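Long-range contacts in NYN domain-containing protein (Vibrio parahaemolyticus, PDB 2QIP), which is of unknown function but belongs to the NYN family of PIN-like domains and probably acts as a nuclease on RNA: residues E27-N32 with V141-S146; A13-V18 with K52-A57. All blocks are in the same frame, centred on the assembly; numbering follows the deposited sequence.

Interaction 1 of 2, residues E27-N32 with V141-S146; sequences EAYRSN and VPRLTS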
loop_
_atom_site.group_PDB
_atom_site.type_symbol
_atom_site.label_atom_id
_atom_site.label_comp_id
_atom_site.label_asym_id
_atom_site.label_seq_id
_atom_site.Cartn_x
_atom_site.Cartn_y
_atom_site.Cartn_z
ATOM N N GLU A 27 -12.449 -18.840 -6.382
ATOM C CA GLU A 27 -12.011 -19.891 -5.458
ATOM C C GLU A 27 -13.143 -20.397 -4.569
ATOM O O GLU A 27 -13.306 -21.618 -4.381
ATOM C CB GLU A 27 -10.826 -19.420 -4.603
ATOM C CG GLU A 27 -10.336 -20.445 -3.577
ATOM C CD GLU A 27 -9.116 -19.980 -2.793
ATOM O OE1 GLU A 27 -8.465 -18.994 -3.207
ATOM O OE2 GLU A 27 -8.799 -20.616 -1.761
ATOM N N ALA A 28 -13.932 -19.480 -4.019
ATOM C CA ALA A 28 -14.996 -19.877 -3.094
ATOM C C ALA A 28 -16.251 -20.412 -3.768
ATOM O O ALA A 28 -16.910 -21.296 -3.229
ATOM C CB ALA A 28 -15.362 -18.707 -2.208
ATOM N N TYR A 29 -16.597 -19.840 -4.921
ATOM C CA TYR A 29 -17.902 -20.051 -5.526
ATOM C C TYR A 29 -17.870 -20.490 -6.996
ATOM O O TYR A 29 -18.924 -20.774 -7.563
ATOM C CB TYR A 29 -18.727 -18.766 -5.429
ATOM C CG TYR A 29 -18.800 -18.141 -4.062
ATOM C CD1 TYR A 29 -19.275 -18.851 -2.953
ATOM C CD2 TYR A 29 -18.438 -16.794 -3.879
ATOM C CE1 TYR A 29 -19.367 -18.247 -1.690
ATOM C CE2 TYR A 29 -18.517 -16.195 -2.637
ATOM C CZ TYR A 29 -18.986 -16.912 -1.547
ATOM O OH TYR A 29 -19.070 -16.305 -0.313
ATOM N N ARG A 30 -16.689 -20.498 -7.610
ATOM C CA ARG A 30 -16.553 -20.625 -9.084
ATOM C C ARG A 30 -17.619 -19.812 -9.847
ATOM O O ARG A 30 -18.245 -20.283 -10.808
ATOM C CB ARG A 30 -16.475 -22.102 -9.531
ATOM C CG ARG A 30 -15.153 -22.762 -9.107
ATOM C CD ARG A 30 -14.138 -22.995 -10.248
ATOM N NE ARG A 30 -13.692 -21.805 -10.983
ATOM C CZ ARG A 30 -12.533 -21.715 -11.643
ATOM N NH1 ARG A 30 -11.678 -22.734 -11.658
ATOM N NH2 ARG A 30 -12.208 -20.597 -12.277
ATOM N N SER A 31 -17.799 -18.570 -9.395
ATOM C CA SER A 31 -18.787 -17.650 -9.941
ATOM C C SER A 31 -18.152 -16.276 -10.015
ATOM O O SER A 31 -17.085 -16.053 -9.440
ATOM C CB SER A 31 -19.998 -17.549 -9.017
ATOM O OG SER A 31 -20.626 -18.800 -8.850
ATOM N N ASN A 32 -18.809 -15.375 -10.740
ATOM C CA ASN A 32 -18.342 -13.999 -10.860
ATOM C C ASN A 32 -19.217 -13.048 -10.042
ATOM O O ASN A 32 -20.409 -13.296 -9.816
ATOM C CB ASN A 32 -18.301 -13.536 -12.329
ATOM C CG ASN A 32 -17.144 -14.150 -13.132
ATOM O OD1 ASN A 32 -16.175 -14.691 -12.579
ATOM N ND2 ASN A 32 -17.247 -14.050 -14.451
ATOM N N VAL A 141 -15.406 -11.863 0.487
ATOM C CA VAL A 141 -15.846 -13.263 0.524
ATOM C C VAL A 141 -15.458 -13.798 1.916
ATOM O O VAL A 141 -14.273 -13.859 2.224
ATOM C CB VAL A 141 -15.145 -14.064 -0.574
ATOM C CG1 VAL A 141 -15.432 -15.551 -0.410
ATOM C CG2 VAL A 141 -15.614 -13.574 -1.933
ATOM N N PRO A 142 -16.452 -14.131 2.772
ATOM C CA PRO A 142 -16.094 -14.427 4.177
ATOM C C PRO A 142 -15.013 -15.485 4.369
ATOM O O PRO A 142 -14.095 -15.268 5.172
ATOM C CB PRO A 142 -17.419 -14.860 4.801
ATOM C CG PRO A 142 -18.438 -14.153 3.995
ATOM C CD PRO A 142 -17.911 -14.194 2.564
ATOM N N ARG A 143 -15.082 -16.585 3.620
ATOM C CA ARG A 143 -14.140 -17.686 3.852
ATOM C C ARG A 143 -12.708 -17.349 3.383
ATOM O O ARG A 143 -11.764 -18.091 3.641
ATOM C CB ARG A 143 -14.684 -19.016 3.278
ATOM C CG ARG A 143 -14.689 -19.110 1.763
ATOM C CD ARG A 143 -15.390 -20.388 1.233
ATOM N NE ARG A 143 -16.835 -20.220 1.020
ATOM C CZ ARG A 143 -17.783 -20.681 1.838
ATOM N NH1 ARG A 143 -19.070 -20.489 1.552
ATOM N NH2 ARG A 143 -17.455 -21.342 2.945
ATOM N N LEU A 144 -12.541 -16.193 2.740
ATOM C CA LEU A 144 -11.237 -15.778 2.218
ATOM C C LEU A 144 -10.845 -14.377 2.660
ATOM O O LEU A 144 -9.840 -13.845 2.189
ATOM C CB LEU A 144 -11.208 -15.898 0.686
ATOM C CG LEU A 144 -11.331 -17.352 0.175
ATOM C CD1 LEU A 144 -11.563 -17.395 -1.331
ATOM C CD2 LEU A 144 -10.104 -18.183 0.562
ATOM N N THR A 145 -11.628 -13.812 3.574
ATOM C CA THR A 145 -11.373 -12.472 4.111
ATOM C C THR A 145 -10.713 -12.554 5.474
ATOM O O THR A 145 -11.127 -13.334 6.345
ATOM C CB THR A 145 -12.675 -11.664 4.230
ATOM O OG1 THR A 145 -13.200 -11.453 2.916
ATOM C CG2 THR A 145 -12.451 -10.294 4.869
ATOM N N SER A 146 -9.680 -11.740 5.662
ATOM C CA SER A 146 -8.985 -11.693 6.938
ATOM C C SER A 146 -9.902 -11.325 8.079
ATOM O O SER A 146 -10.595 -10.308 7.985
ATOM C CB SER A 146 -7.915 -10.623 6.839
ATOM O OG SER A 146 -7.324 -10.386 8.093
HETATM O O HOH W 1 -17.332 -17.495 1.841
#

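Interaction 2 of 2, residues A13-V18 with K52-A57; sequences AILVDV and KAYAIA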
loop_
_atom_site.group_PDB
_atom_site.type_symbol
_atom_site.label_atom_id
_atom_site.label_comp_id
_atom_site.label_asym_id
_atom_site.label_seq_id
_atom_site.Cartn_x
_atom_site.Cartn_y
_atom_site.Cartn_z
ATOM N N ALA A 13 -17.390 6.840 -0.600
ATOM C CA ALA A 13 -16.414 6.525 -1.645
ATOM C C ALA A 13 -16.335 5.022 -1.739
ATOM O O ALA A 13 -16.272 4.363 -0.705
ATOM C CB ALA A 13 -15.049 7.066 -1.281
ATOM N N ILE A 14 -16.295 4.499 -2.963
ATOM C CA ILE A 14 -16.175 3.054 -3.155
ATOM C C ILE A 14 -14.831 2.780 -3.827
ATOM O O ILE A 14 -14.478 3.463 -4.788
ATOM C CB ILE A 14 -17.319 2.504 -4.043
ATOM C CG1 ILE A 14 -18.691 2.789 -3.426
ATOM C CG2 ILE A 14 -17.123 0.986 -4.256
ATOM C CD1 ILE A 14 -19.848 2.525 -4.356
ATOM N N LEU A 15 -14.099 1.789 -3.309
ATOM C CA LEU A 15 -12.854 1.322 -3.934
ATOM C C LEU A 15 -12.952 -0.190 -4.058
ATOM O O LEU A 15 -13.090 -0.883 -3.041
ATOM C CB LEU A 15 -11.622 1.673 -3.103
ATOM C CG LEU A 15 -11.295 3.170 -2.973
ATOM C CD1 LEU A 15 -12.043 3.820 -1.794
ATOM C CD2 LEU A 15 -9.786 3.336 -2.819
ATOM N N VAL A 16 -12.911 -0.683 -5.297
ATOM C CA VAL A 16 -12.970 -2.129 -5.552
ATOM C C VAL A 16 -11.626 -2.697 -5.984
ATOM O O VAL A 16 -11.046 -2.251 -6.965
ATOM C CB VAL A 16 -14.026 -2.481 -6.627
ATOM C CG1 VAL A 16 -14.147 -4.000 -6.741
ATOM C CG2 VAL A 16 -15.384 -1.873 -6.275
ATOM N N ASP A 17 -11.166 -3.694 -5.237
ATOM C CA ASP A 17 -9.945 -4.421 -5.571
ATOM C C ASP A 17 -10.418 -5.531 -6.534
ATOM O O ASP A 17 -10.754 -6.649 -6.094
ATOM C CB ASP A 17 -9.404 -4.973 -4.248
ATOM C CG ASP A 17 -8.070 -5.681 -4.356
ATOM O OD1 ASP A 17 -7.510 -5.870 -5.450
ATOM O OD2 ASP A 17 -7.580 -6.069 -3.267
ATOM N N VAL A 18 -10.491 -5.212 -7.837
ATOM C CA VAL A 18 -11.111 -6.116 -8.811
ATOM C C VAL A 18 -10.418 -7.473 -8.841
ATOM O O VAL A 18 -11.095 -8.492 -8.917
ATOM C CB VAL A 18 -11.131 -5.466 -10.230
ATOM C CG1 VAL A 18 -11.533 -6.471 -11.316
ATOM C CG2 VAL A 18 -12.060 -4.234 -10.249
ATOM N N LYS A 52 -14.320 3.901 -7.660
ATOM C CA LYS A 52 -13.212 3.460 -8.493
ATOM C C LYS A 52 -13.031 1.958 -8.404
ATOM O O LYS A 52 -13.140 1.373 -7.324
ATOM C CB LYS A 52 -11.926 4.202 -8.085
ATOM C CG LYS A 52 -11.921 5.627 -8.570
ATOM C CD LYS A 52 -10.683 6.405 -8.175
ATOM C CE LYS A 52 -10.809 7.820 -8.766
ATOM N NZ LYS A 52 -9.702 8.745 -8.357
ATOM N N ALA A 53 -12.780 1.345 -9.560
ATOM C CA ALA A 53 -12.546 -0.088 -9.678
ATOM C C ALA A 53 -11.121 -0.267 -10.159
ATOM O O ALA A 53 -10.766 0.194 -11.250
ATOM C CB ALA A 53 -13.544 -0.729 -10.667
ATOM N N TYR A 54 -10.294 -0.911 -9.335
ATOM C CA TYR A 54 -8.856 -1.019 -9.587
ATOM C C TYR A 54 -8.586 -2.352 -10.266
ATOM O O TYR A 54 -8.691 -3.426 -9.646
ATOM C CB TYR A 54 -8.109 -0.909 -8.246
ATOM C CG TYR A 54 -8.301 0.466 -7.649
ATOM C CD1 TYR A 54 -7.355 1.457 -7.860
ATOM C CD2 TYR A 54 -9.441 0.786 -6.901
ATOM C CE1 TYR A 54 -7.517 2.741 -7.352
ATOM C CE2 TYR A 54 -9.622 2.083 -6.388
ATOM C CZ TYR A 54 -8.641 3.049 -6.604
ATOM O OH TYR A 54 -8.806 4.347 -6.114
ATOM N N ALA A 55 -8.232 -2.280 -11.544
ATOM C CA ALA A 55 -8.158 -3.471 -12.403
ATOM C C ALA A 55 -6.829 -3.511 -13.145
ATOM O O ALA A 55 -5.993 -2.600 -13.018
ATOM C CB ALA A 55 -9.331 -3.447 -13.396
ATOM N N ILE A 56 -6.650 -4.567 -13.943
ATOM C CA ILE A 56 -5.429 -4.762 -14.722
ATOM C C ILE A 56 -5.734 -4.503 -16.195
ATOM O O ILE A 56 -6.706 -5.029 -16.738
ATOM C CB ILE A 56 -4.870 -6.193 -14.515
ATOM C CG1 ILE A 56 -4.649 -6.461 -13.011
ATOM C CG2 ILE A 56 -3.579 -6.421 -15.321
ATOM C CD1 ILE A 56 -3.659 -5.489 -12.309
ATOM N N ALA A 57 -4.906 -3.681 -16.834
ATOM C CA ALA A 57 -5.068 -3.407 -18.261
ATOM C C ALA A 57 -4.916 -4.656 -19.104
ATOM O O ALA A 57 -4.142 -5.549 -18.773
ATOM C CB ALA A 57 -4.072 -2.372 -18.699
HETATM O O HOH W 2 -7.227 -5.281 -8.176
#

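Interaction 1 of 2, residues E27-N32 with V141-S146
Ala28, near the C-terminal end of helix 18-29, sets its methyl among Val141, Arg143 and Leu144 of the turn that follows strand 135-140. Its CB lies 3.6 Å from Val141 CG1 and 4.1 Å from Leu144 CD1, and a residue this small lets the helix come close. The extended Glu27 chain lies across the Leu144 methyls, its OE2 3.6 Å from Leu144 CD2.

Arg143 directs its CB toward the helix, and chi1 of 72° sets CG between the backbone N and the carbonyl carbon. CG and CD run past the Ala28 methyl, CD 3.8 Å from Ala28 CB; the bend at chi3 (89°) then turns NE, which still lies beside that methyl. The guanidinium meets Tyr29 edge first: NH1 stands 4.0 Å from Tyr29 CE1, with the two planes 83° apart, so the groups do not stack.

Tyr29 suits the helix end because it is apolar along its ring and polar at its tip. Ala28 CB lies over the centre of one ring face, while Tyr29 OH meets Val141 CG1 tip to tip at 3.7 Å. That hydroxyl also bonds to Ile159 O and accepts from a water, 3.0 Å from OH, which in turn accepts from Arg143 N at 3.0 Å.

No direct hydrogen bond joins the two segments. Their attachment rests on methyl, methylene and ring packing, with a water bridging Tyr29 OH and Arg143 N. No salt bridge crosses the contact, so complementary shape probably accounts for most of the fit.

Interaction 2 of 2, residues A13-V18 with K52-A57
Tyr54 turns the edge of its ring to Val16 O, near the ring plane and 3.4 Å from CD2. With chi1 at -65°, CG sits beside the backbone N, the same N that bonds to Val16 O. Leu15 approaches the ring obliquely, its CD2 3.8 Å from Tyr54 CE2; Trp94 adds an edge-to-face contact, and Tyr54 OH bonds to Asp101. A tyrosine fits here, its ring buried among apolar side chains and its hydroxyl paired.

Backbone bonds alternate between the parallel strands: Lys52 N to Ile14 O, Val16 N to Lys52 O (2.9 Å, 164° at the hydrogen), then Tyr54 N to Val16 O. Val18 N continues the series to Tyr54 O at 3.1 Å, but more bent, at 143°, as strand gives way to helix. On the sheet face opposite Tyr54, Val18 CG2 packs 3.8 Å from Ala53 CB; the small alanine accommodates the branched valine.

A water donates to both Asp17 OD1 and Tyr54 O, and Ser116 holds OD2. Asp17 occupies the N-cap position of helix 18-29, at the C-terminal end of a central parallel strand, where PIN-like nucleases carry an acidic cluster; a like role fits this fold but is unproven.

How the interactions relate
From the N terminus, strand 10-17 enters the middle of the sheet and passes directly into helix 18-29, so the first segments of both contacts belong to one strand-helix unit. Interaction 2 closes first, when the chain returns by way of helices 18-29 and 35-42 to the parallel strand 46-55, a beta-alpha-beta crossover with two helices in its connection. Interaction 1 opens within that loop, at 27-32, and closes much later, at 141-146, after strands 111-115 and 135-140 on the other side of strand 10-17. The two loops therefore cross. Their centres are about 17 Å apart, without touching; one joins strands within the sheet, the other the first helix to the turn beyond strand 135-140.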